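Local structure of agarase (Microbulbifer thermotolerans, 3WZ1) at residues A[138-143]-A[250-255]; A[150-155]-A[207-212]; A[180-185]-A[201-206]; A[189-192]-A[198-201]. The protein hydrolyses, through the GH16 catalytic domain described here, internal beta-1,4-galactosidic linkages of agarose, giving mainly neoagarotetraose. All blocks are in the same frame, centred on the assembly; numbering follows the deposited sequence.

Contact 1. Residues A[138-143]-A[250-255]; sequences SDRPGQ and TPTDAE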
# COMPACT_ATOMS: atom_id res chain seq x y z
N SER A 138 10.24 8.36 -8.12
CA SER A 138 11.26 8.70 -9.12
C SER A 138 11.85 10.10 -9.00
O SER A 138 11.11 11.08 -8.95
CB SER A 138 10.66 8.61 -10.51
OG SER A 138 11.69 8.85 -11.45
N ASP A 139 13.18 10.16 -9.04
CA ASP A 139 13.92 11.42 -9.11
C ASP A 139 14.20 11.85 -10.56
O ASP A 139 15.02 12.75 -10.79
CB ASP A 139 15.22 11.33 -8.29
CG ASP A 139 16.26 10.33 -8.86
OD1 ASP A 139 16.02 9.74 -9.93
OD2 ASP A 139 17.31 10.14 -8.20
N ARG A 140 13.52 11.24 -11.55
CA ARG A 140 13.72 11.65 -12.95
C ARG A 140 13.43 13.13 -13.11
O ARG A 140 12.46 13.65 -12.56
CB ARG A 140 12.76 10.94 -13.89
CG ARG A 140 13.15 9.53 -14.27
CD ARG A 140 12.16 9.03 -15.30
NE ARG A 140 12.31 7.60 -15.60
CZ ARG A 140 11.56 6.96 -16.47
NH1 ARG A 140 10.62 7.57 -17.18
NH2 ARG A 140 11.77 5.66 -16.65
N PRO A 141 14.25 13.83 -13.91
CA PRO A 141 13.81 15.18 -14.28
C PRO A 141 12.43 15.17 -14.96
O PRO A 141 12.19 14.36 -15.85
CB PRO A 141 14.90 15.65 -15.26
CG PRO A 141 16.08 14.80 -14.99
CD PRO A 141 15.53 13.46 -14.53
N GLY A 142 11.53 16.06 -14.54
CA GLY A 142 10.18 16.08 -15.06
C GLY A 142 9.17 15.26 -14.26
O GLY A 142 7.98 15.20 -14.64
N GLN A 143 9.67 14.59 -13.21
CA GLN A 143 8.82 13.83 -12.27
C GLN A 143 8.81 14.42 -10.88
O GLN A 143 8.27 13.79 -9.94
CB GLN A 143 9.27 12.37 -12.17
CG GLN A 143 9.06 11.57 -13.44
CD GLN A 143 7.62 11.57 -13.88
OE1 GLN A 143 6.73 11.14 -13.14
NE2 GLN A 143 7.35 12.06 -15.08
N THR A 250 7.60 4.13 -17.78
CA THR A 250 7.90 2.78 -17.28
C THR A 250 9.41 2.72 -17.06
O THR A 250 10.17 3.46 -17.71
CB THR A 250 7.37 1.71 -18.29
OG1 THR A 250 7.43 0.39 -17.70
CG2 THR A 250 8.21 1.68 -19.55
N PRO A 251 9.87 1.85 -16.14
CA PRO A 251 11.29 1.87 -15.86
C PRO A 251 12.17 1.49 -17.05
O PRO A 251 11.80 0.64 -17.87
CB PRO A 251 11.47 0.82 -14.76
CG PRO A 251 10.14 0.76 -14.12
CD PRO A 251 9.14 0.97 -15.21
N THR A 252 13.35 2.09 -17.10
CA THR A 252 14.36 1.70 -18.07
C THR A 252 15.18 0.52 -17.52
O THR A 252 15.21 0.25 -16.31
CB THR A 252 15.32 2.85 -18.37
OG1 THR A 252 16.06 3.17 -17.18
CG2 THR A 252 14.56 4.08 -18.86
N ASP A 253 15.89 -0.18 -18.41
CA ASP A 253 16.79 -1.22 -17.97
C ASP A 253 17.85 -0.69 -16.97
O ASP A 253 18.20 -1.35 -16.02
CB ASP A 253 17.55 -1.84 -19.15
CG ASP A 253 16.66 -2.65 -20.07
OD1 ASP A 253 15.44 -2.78 -19.83
OD2 ASP A 253 17.19 -3.19 -21.06
N ALA A 254 18.34 0.53 -17.21
CA ALA A 254 19.36 1.11 -16.34
C ALA A 254 18.82 1.34 -14.93
O ALA A 254 19.51 1.09 -13.95
CB ALA A 254 19.88 2.41 -16.93
N GLU A 255 17.58 1.79 -14.83
CA GLU A 255 16.93 2.00 -13.53
C GLU A 255 16.72 0.66 -12.81
O GLU A 255 17.02 0.50 -11.63
CB GLU A 255 15.60 2.71 -13.71
CG GLU A 255 15.74 4.18 -14.05
CD GLU A 255 14.48 4.84 -14.51
OE1 GLU A 255 13.53 4.15 -14.93
OE2 GLU A 255 14.41 6.09 -14.45
O HOH W 1 13.25 6.67 -11.73
O HOH W 2 9.49 6.01 -19.39

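Contact 2. Residues A[150-155]-A[207-212]; sequences LHLSHH and LVRTVS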
# COMPACT_ATOMS: atom_id res chain seq x y z
N LEU A 150 2.01 11.94 -2.10
CA LEU A 150 1.47 10.60 -1.74
C LEU A 150 0.05 10.56 -2.28
O LEU A 150 -0.74 11.48 -2.05
CB LEU A 150 1.45 10.40 -0.23
CG LEU A 150 2.81 10.42 0.46
CD1 LEU A 150 2.64 10.48 1.99
CD2 LEU A 150 3.67 9.21 0.05
N HIS A 151 -0.31 9.52 -3.02
CA HIS A 151 -1.65 9.40 -3.54
C HIS A 151 -2.51 8.75 -2.46
O HIS A 151 -2.28 7.58 -2.10
CB HIS A 151 -1.66 8.56 -4.82
CG HIS A 151 -2.98 8.55 -5.51
ND1 HIS A 151 -3.51 7.41 -6.07
CD2 HIS A 151 -3.88 9.53 -5.74
CE1 HIS A 151 -4.68 7.68 -6.61
NE2 HIS A 151 -4.91 8.97 -6.45
N LEU A 152 -3.48 9.50 -1.95
CA LEU A 152 -4.37 9.02 -0.87
C LEU A 152 -5.69 8.72 -1.49
O LEU A 152 -6.39 9.64 -1.91
CB LEU A 152 -4.53 10.09 0.20
CG LEU A 152 -3.23 10.66 0.77
CD1 LEU A 152 -3.55 11.74 1.80
CD2 LEU A 152 -2.35 9.59 1.38
N SER A 153 -6.05 7.45 -1.59
CA SER A 153 -7.20 7.10 -2.41
C SER A 153 -7.84 5.78 -2.02
O SER A 153 -7.43 5.10 -1.08
CB SER A 153 -6.82 7.13 -3.90
OG SER A 153 -8.01 7.28 -4.71
N HIS A 154 -8.88 5.45 -2.76
CA HIS A 154 -9.58 4.18 -2.63
C HIS A 154 -10.30 3.96 -3.94
O HIS A 154 -10.48 4.91 -4.70
CB HIS A 154 -10.58 4.18 -1.46
CG HIS A 154 -11.87 4.88 -1.76
ND1 HIS A 154 -12.04 6.23 -1.55
CD2 HIS A 154 -13.03 4.43 -2.29
CE1 HIS A 154 -13.26 6.58 -1.90
NE2 HIS A 154 -13.88 5.51 -2.36
N HIS A 155 -10.68 2.72 -4.22
CA HIS A 155 -11.46 2.43 -5.44
C HIS A 155 -12.65 1.56 -5.13
O HIS A 155 -12.61 0.71 -4.24
CB HIS A 155 -10.61 1.69 -6.46
CG HIS A 155 -9.46 2.49 -7.00
ND1 HIS A 155 -9.44 2.97 -8.30
CD2 HIS A 155 -8.29 2.87 -6.43
CE1 HIS A 155 -8.31 3.62 -8.50
NE2 HIS A 155 -7.59 3.58 -7.38
N LEU A 207 -3.23 13.79 11.02
CA LEU A 207 -4.37 13.67 10.12
C LEU A 207 -4.19 14.65 8.98
O LEU A 207 -4.07 15.86 9.21
CB LEU A 207 -5.68 14.00 10.87
CG LEU A 207 -6.95 13.98 10.04
CD1 LEU A 207 -7.27 12.58 9.58
CD2 LEU A 207 -8.12 14.53 10.84
N VAL A 208 -4.21 14.14 7.74
CA VAL A 208 -4.08 15.02 6.57
C VAL A 208 -5.29 15.02 5.63
O VAL A 208 -5.42 15.95 4.83
CB VAL A 208 -2.79 14.71 5.75
CG1 VAL A 208 -1.56 14.91 6.61
CG2 VAL A 208 -2.80 13.31 5.16
N ARG A 209 -6.18 14.04 5.72
CA ARG A 209 -7.33 13.98 4.83
C ARG A 209 -8.39 13.07 5.41
O ARG A 209 -8.08 11.97 5.89
CB ARG A 209 -6.92 13.45 3.45
CG ARG A 209 -8.04 13.23 2.45
CD ARG A 209 -7.43 12.93 1.09
NE ARG A 209 -8.38 12.53 0.06
CZ ARG A 209 -9.05 13.35 -0.75
NH1 ARG A 209 -8.95 14.67 -0.64
NH2 ARG A 209 -9.81 12.83 -1.70
N THR A 210 -9.65 13.51 5.32
CA THR A 210 -10.78 12.71 5.72
C THR A 210 -11.66 12.53 4.50
O THR A 210 -12.00 13.50 3.82
CB THR A 210 -11.57 13.38 6.87
OG1 THR A 210 -10.72 13.50 8.01
CG2 THR A 210 -12.78 12.56 7.23
N VAL A 211 -12.03 11.28 4.22
CA VAL A 211 -12.88 10.95 3.10
C VAL A 211 -14.14 10.30 3.68
O VAL A 211 -14.10 9.16 4.14
CB VAL A 211 -12.14 9.99 2.15
CG1 VAL A 211 -13.05 9.53 1.01
CG2 VAL A 211 -10.89 10.67 1.60
N SER A 212 -15.25 11.04 3.67
CA SER A 212 -16.41 10.66 4.46
C SER A 212 -17.71 10.95 3.70
O SER A 212 -17.87 12.05 3.18
CB SER A 212 -16.40 11.41 5.79
OG SER A 212 -17.34 10.83 6.70
O HOH W 3 -9.04 10.13 -1.43

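Contact 3. Residues A[180-185]-A[201-206]; sequences TKWRDA and YYVDGK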
# COMPACT_ATOMS: atom_id res chain seq x y z
N THR A 180 9.15 18.01 0.79
CA THR A 180 9.61 16.69 1.16
C THR A 180 9.42 15.73 -0.00
O THR A 180 8.34 15.66 -0.58
CB THR A 180 8.82 16.16 2.37
OG1 THR A 180 9.10 16.98 3.51
CG2 THR A 180 9.20 14.74 2.70
N LYS A 181 10.48 15.03 -0.34
CA LYS A 181 10.42 13.96 -1.33
C LYS A 181 10.35 12.69 -0.52
O LYS A 181 11.30 12.29 0.15
CB LYS A 181 11.64 14.00 -2.24
CG LYS A 181 11.67 15.26 -3.11
CD LYS A 181 13.09 15.63 -3.47
CE LYS A 181 13.13 16.77 -4.46
NZ LYS A 181 12.52 17.99 -3.87
N TRP A 182 9.18 12.05 -0.58
CA TRP A 182 8.88 10.94 0.31
C TRP A 182 9.88 9.79 0.17
O TRP A 182 10.21 9.15 1.16
CB TRP A 182 7.43 10.46 0.09
CG TRP A 182 6.46 11.60 0.24
CD1 TRP A 182 5.89 12.32 -0.74
CD2 TRP A 182 6.05 12.21 1.47
NE1 TRP A 182 5.11 13.32 -0.22
CE2 TRP A 182 5.20 13.28 1.14
CE3 TRP A 182 6.32 11.95 2.82
CZ2 TRP A 182 4.61 14.10 2.12
CZ3 TRP A 182 5.73 12.73 3.78
CH2 TRP A 182 4.90 13.81 3.43
N ARG A 183 10.40 9.57 -1.04
CA ARG A 183 11.41 8.54 -1.28
C ARG A 183 12.71 8.68 -0.47
O ARG A 183 13.47 7.71 -0.33
CB ARG A 183 11.78 8.48 -2.77
CG ARG A 183 12.39 9.80 -3.25
CD ARG A 183 13.52 9.67 -4.24
NE ARG A 183 14.11 11.01 -4.39
CZ ARG A 183 13.68 11.97 -5.20
NH1 ARG A 183 12.65 11.81 -6.00
NH2 ARG A 183 14.33 13.14 -5.23
N ASP A 184 12.98 9.87 0.07
CA ASP A 184 14.27 10.10 0.72
C ASP A 184 14.42 9.53 2.13
O ASP A 184 15.52 9.55 2.68
CB ASP A 184 14.56 11.60 0.78
CG ASP A 184 14.91 12.19 -0.57
OD1 ASP A 184 15.23 11.43 -1.50
OD2 ASP A 184 14.88 13.44 -0.69
N ALA A 185 13.33 9.06 2.74
CA ALA A 185 13.37 8.56 4.11
C ALA A 185 12.22 7.64 4.35
O ALA A 185 11.29 7.58 3.54
CB ALA A 185 13.31 9.72 5.11
N TYR A 201 -6.89 9.58 6.68
CA TYR A 201 -5.48 9.36 6.30
C TYR A 201 -4.52 10.12 7.19
O TYR A 201 -4.71 11.34 7.41
CB TYR A 201 -5.24 9.77 4.85
CG TYR A 201 -5.98 8.89 3.85
CD1 TYR A 201 -7.32 9.09 3.58
CD2 TYR A 201 -5.32 7.86 3.18
CE1 TYR A 201 -7.99 8.28 2.68
CE2 TYR A 201 -5.99 7.05 2.26
CZ TYR A 201 -7.33 7.26 2.02
OH TYR A 201 -8.04 6.48 1.13
N TYR A 202 -3.48 9.44 7.64
CA TYR A 202 -2.48 10.01 8.54
C TYR A 202 -1.07 9.84 7.97
O TYR A 202 -0.71 8.75 7.53
CB TYR A 202 -2.55 9.33 9.90
CG TYR A 202 -3.86 9.52 10.62
CD1 TYR A 202 -4.96 8.72 10.34
CD2 TYR A 202 -3.98 10.46 11.62
CE1 TYR A 202 -6.15 8.88 11.01
CE2 TYR A 202 -5.16 10.63 12.31
CZ TYR A 202 -6.25 9.83 12.00
OH TYR A 202 -7.43 10.01 12.68
N VAL A 203 -0.30 10.93 7.95
CA VAL A 203 1.07 10.89 7.47
C VAL A 203 1.98 11.33 8.62
O VAL A 203 1.79 12.42 9.17
CB VAL A 203 1.27 11.79 6.23
CG1 VAL A 203 2.73 11.85 5.83
CG2 VAL A 203 0.41 11.30 5.06
N ASP A 204 2.92 10.48 9.01
CA ASP A 204 3.85 10.79 10.09
C ASP A 204 3.13 11.31 11.35
O ASP A 204 3.56 12.30 11.99
CB ASP A 204 4.93 11.75 9.58
CG ASP A 204 5.79 11.13 8.50
OD1 ASP A 204 6.04 9.92 8.61
OD2 ASP A 204 6.24 11.86 7.59
N GLY A 205 2.02 10.65 11.68
CA GLY A 205 1.29 10.90 12.90
C GLY A 205 0.26 12.00 12.86
O GLY A 205 -0.35 12.28 13.88
N LYS A 206 0.05 12.60 11.70
CA LYS A 206 -0.88 13.73 11.60
C LYS A 206 -2.00 13.44 10.63
O LYS A 206 -1.77 12.89 9.55
CB LYS A 206 -0.13 14.98 11.14
CG LYS A 206 0.97 15.42 12.10
CD LYS A 206 0.43 15.79 13.47
CE LYS A 206 1.51 16.29 14.41
NZ LYS A 206 2.38 17.31 13.78

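Contact 4. Residues A[189-192]-A[198-201]; sequences VGVY and HLEY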
# COMPACT_ATOMS: atom_id res chain seq x y z
N VAL A 189 2.54 5.97 7.02
CA VAL A 189 1.29 6.37 6.40
C VAL A 189 0.25 5.38 6.89
O VAL A 189 0.44 4.18 6.81
CB VAL A 189 1.36 6.39 4.87
CG1 VAL A 189 0.09 6.93 4.27
CG2 VAL A 189 2.55 7.22 4.43
N GLY A 190 -0.85 5.90 7.43
CA GLY A 190 -1.90 5.05 7.94
C GLY A 190 -3.29 5.49 7.55
O GLY A 190 -3.52 6.65 7.20
N VAL A 191 -4.22 4.54 7.54
CA VAL A 191 -5.64 4.88 7.37
C VAL A 191 -6.43 4.29 8.53
O VAL A 191 -6.21 3.14 8.94
CB VAL A 191 -6.20 4.38 6.02
CG1 VAL A 191 -7.72 4.57 5.92
CG2 VAL A 191 -5.54 5.11 4.88
N TYR A 192 -7.35 5.11 9.07
CA TYR A 192 -8.40 4.58 9.91
C TYR A 192 -9.58 4.28 9.02
O TYR A 192 -10.25 5.21 8.53
CB TYR A 192 -8.80 5.53 11.03
CG TYR A 192 -9.79 4.95 12.04
CD1 TYR A 192 -9.93 3.57 12.22
CD2 TYR A 192 -10.55 5.79 12.85
CE1 TYR A 192 -10.81 3.05 13.14
CE2 TYR A 192 -11.41 5.27 13.79
CZ TYR A 192 -11.55 3.91 13.93
OH TYR A 192 -12.42 3.39 14.89
N HIS A 198 -16.32 6.04 5.92
CA HIS A 198 -15.43 6.97 6.59
C HIS A 198 -14.01 6.46 6.68
O HIS A 198 -13.74 5.47 7.37
CB HIS A 198 -15.98 7.28 7.97
CG HIS A 198 -15.26 8.40 8.65
ND1 HIS A 198 -15.68 9.71 8.56
CD2 HIS A 198 -14.16 8.41 9.44
CE1 HIS A 198 -14.86 10.48 9.26
NE2 HIS A 198 -13.94 9.71 9.81
N LEU A 199 -13.13 7.14 5.97
CA LEU A 199 -11.68 6.92 5.99
C LEU A 199 -10.94 8.16 6.46
O LEU A 199 -11.25 9.28 6.03
CB LEU A 199 -11.20 6.61 4.58
CG LEU A 199 -11.85 5.44 3.84
CD1 LEU A 199 -11.26 5.36 2.46
CD2 LEU A 199 -11.63 4.12 4.56
N GLU A 200 -9.92 7.95 7.30
CA GLU A 200 -9.02 9.03 7.71
C GLU A 200 -7.59 8.67 7.36
O GLU A 200 -7.12 7.59 7.71
CB GLU A 200 -9.11 9.30 9.21
CG GLU A 200 -10.48 9.76 9.67
CD GLU A 200 -10.69 9.69 11.17
OE1 GLU A 200 -9.81 9.21 11.92
OE2 GLU A 200 -11.79 10.12 11.61
N TYR A 201 -6.89 9.58 6.68
CA TYR A 201 -5.48 9.36 6.30
C TYR A 201 -4.52 10.12 7.19
O TYR A 201 -4.71 11.34 7.41
CB TYR A 201 -5.24 9.77 4.85
CG TYR A 201 -5.98 8.89 3.85
CD1 TYR A 201 -7.32 9.09 3.58
CD2 TYR A 201 -5.32 7.86 3.18
CE1 TYR A 201 -7.99 8.28 2.68
CE2 TYR A 201 -5.99 7.05 2.26
CZ TYR A 201 -7.33 7.26 2.02
OH TYR A 201 -8.04 6.48 1.13

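Contact 1. Residues A[138-143]-A[250-255]
Arg140 and Glu255 form a side-on, two-pronged salt bridge between two peripheral, partly buried parts of the GH16 jelly roll. Arg140 lies in the loop after strand 128-135. Glu255 stands in the first turn of the short helix 253-256. Arg140 NE donates to Glu255 OE2 at 2.8 Å, nearly straight (171°) and on the syn lone pair. Arg140 NH2 donates to Glu255 OE1 at 2.9 Å. The guanidinium and carboxylate planes are 23° apart, so the two groups are nearly coplanar. The Arg140 chain runs extended from CG to NE, which carries its flat end across to the helix.

Arg140 NH2 has a second acceptor, Thr250 O, at 2.9 Å. This bond is more bent, and the donor sits above the carbonyl plane. Arg140 NH1 donates to a water that also accepts from Thr250 N. All three guanidinium nitrogens are therefore engaged, and the group is fixed in rotation.

Glu255 is held from its own side as well. Thr252 and Glu255 make a capping box at the helix N-terminus: Glu255 N donates to Thr252 OG1, and Thr252 N donates to Glu255 OE1 at 3.0 Å. OE1 thus takes two N-H groups, both from the same face of its plane. The positive guanidinium and these donors would be expected to favour the ionised carboxylate. On the loop side, Ser138 OG accepts from Arg140 N in an ST turn. A second water lies 2.7 Å from Ser138 OG and donates to Glu255 OE2 at 3.0 Å.

Contact 2. Residues A[150-155]-A[207-212]
With its CG anti to N (chi1 175°) and the chain extended to NE, Arg209 lays its methylenes along Leu152. Leu152 has CG anti to its carbonyl carbon (chi1 -53°) and an extended chi2 (179°), which together carry CD1 toward Val208 and Arg209. The Leu152 and Arg209 side chains run antiparallel past each other. Leu152 CD1 lies 4.1 Å from both CB and CD of Arg209. The same methyl meets Val208 CG2 at 3.8 Å, the two side chains nearly perpendicular. Val208 and Arg209 both face Tyr201 in a classic beta bulge. Further along, His154 CE1 touches Val211 CG1 at 4.1 Å.

The two strands, 150-158 and 206-212, make no direct hydrogen bond here. They meet through side chains within the jelly roll. Strand 150-158 pairs with strand 128-135, which carries the predicted catalytic glutamates. His154 lies about 6 Å, side chain to side chain, from Glu129, the predicted nucleophile, and its NE2 bonds to Ile217 O.

The polar link is a water. It donates to Leu152 O at 2.7 Å and accepts from Arg209 NH2 at 2.8 Å. Asp169 pairs with Arg209 NH1. The arginine thus lends its aliphatic part to the apolar packing, while its charged end is met by a carboxylate and a water.

Contact 3. Residues A[180-185]-A[201-206]
The Trp182 side chain stands across that of Val203, with the far rim of the indole against one valine methyl. Trp182 stands on a short 3-10 turn in the loop before strand 187-195. Val203 opens the type I' turn of a beta hairpin, which joins strands 198-203 and 206-212 of the jelly roll. Val203 CG1 approaches the ring obliquely, 3.7 Å from Trp182 CZ3 and 3.8 Å from Trp182 CH2. This methyl lies anti to the valine's backbone N (chi1 174°), which turns it to the indole. The tryptophan thus packs its six-membered ring on the end of the hairpin.

Asp204 comes to the same ring carbon, CZ3, from the edge. Its side chain crosses that of Trp182 at a slant, and the carboxylate and indole planes are 42° apart. Beyond the ring, OD2 bonds to His187 ND1 and OD1 to the backbone N of Arg188. His187 in turn meets Trp182 edge-to-face. Leu150 of strand 150-158 touches both Trp182 and Val203, so the contact belongs to a larger apolar cluster. Thr180 CG2 lies 4.0 Å above one indole face, over its outer part rather than its centre. At the ring edge, in plane, Asp204 OD2 comes to 3.9 Å from Trp182 CZ3.

Contact 4. Residues A[189-192]-A[198-201]
His198 O lies near Tyr192 O across the strands, without a bond, and the ring turns to Glu200 on its own strand. His198 NE2 donates to Glu200 OE2 at 2.8 Å; the oxygen lies in the imidazole plane, while NE2 meets it on the anti side, 30° out of the carboxylate plane. Ser212 OG pairs with the other ring nitrogen, ND1.

Leu199 CA makes a CH...O contact of 3.4 Å with Tyr192 O. Leu199 CD2 meets Val191 CG1 obliquely at 4.2 Å.

Glu200 forms the hydrogen-bonded pair with Tyr192. Tyr192 N donates to Glu200 O at 2.8 Å, in the carbonyl plane, and Glu200 N donates back to Tyr192 O at 3.0 Å. These bonds tie together the antiparallel hairpin of strands 187-195 and 198-203, part of the GH16 jelly roll. The two side chains run alongside each other in the same direction. Glu200 OE1 sits at the edge of the Tyr192 ring, 3.6 Å from Tyr192 CD2, with the carboxylate and ring planes 68° apart. Tyr202 OH bonds to the same oxygen, so both carboxylate oxygens are engaged. Tyr192 also meets Trp20 edge-to-face, and its OH bonds a glycerol, probably from the crystallisation liquor.

Tyr201 forms the non-hydrogen-bonded pair with Val191, their side chains on the other face. With Val191 CG1 anti to N (chi1 173°), CG2 sits beside N and turns to the Tyr201 ring. It packs tightly and obliquely against the CD2-CE2 side, 3.2 Å from Tyr201 CD2. Tyr201 OH reaches across to Ser153 O on strand 150-158.

Contacts 2, 3 and 4 form one region of the jelly roll, while contact 1 lies toward the periphery and meets them only at contact 3. Contacts 3 and 4 share Tyr201, and their centres are 13 Å apart. The centres of contacts 2 and 4 are only 7 Å apart. Strand 198-203 lies between strands 187-195 and 206-212. Tyr201, about 9 Å from both Glu129 and Glu134, measured between side chains, links these contacts near strand 128-135, which carries these predicted catalytic residues. The Trp182 side chain of contact 3 is about 11 Å from that of Glu134. Contact 1 lies away from the annotated sites; there Arg183 NH1 packs 3.4 Å from Asp139 CA.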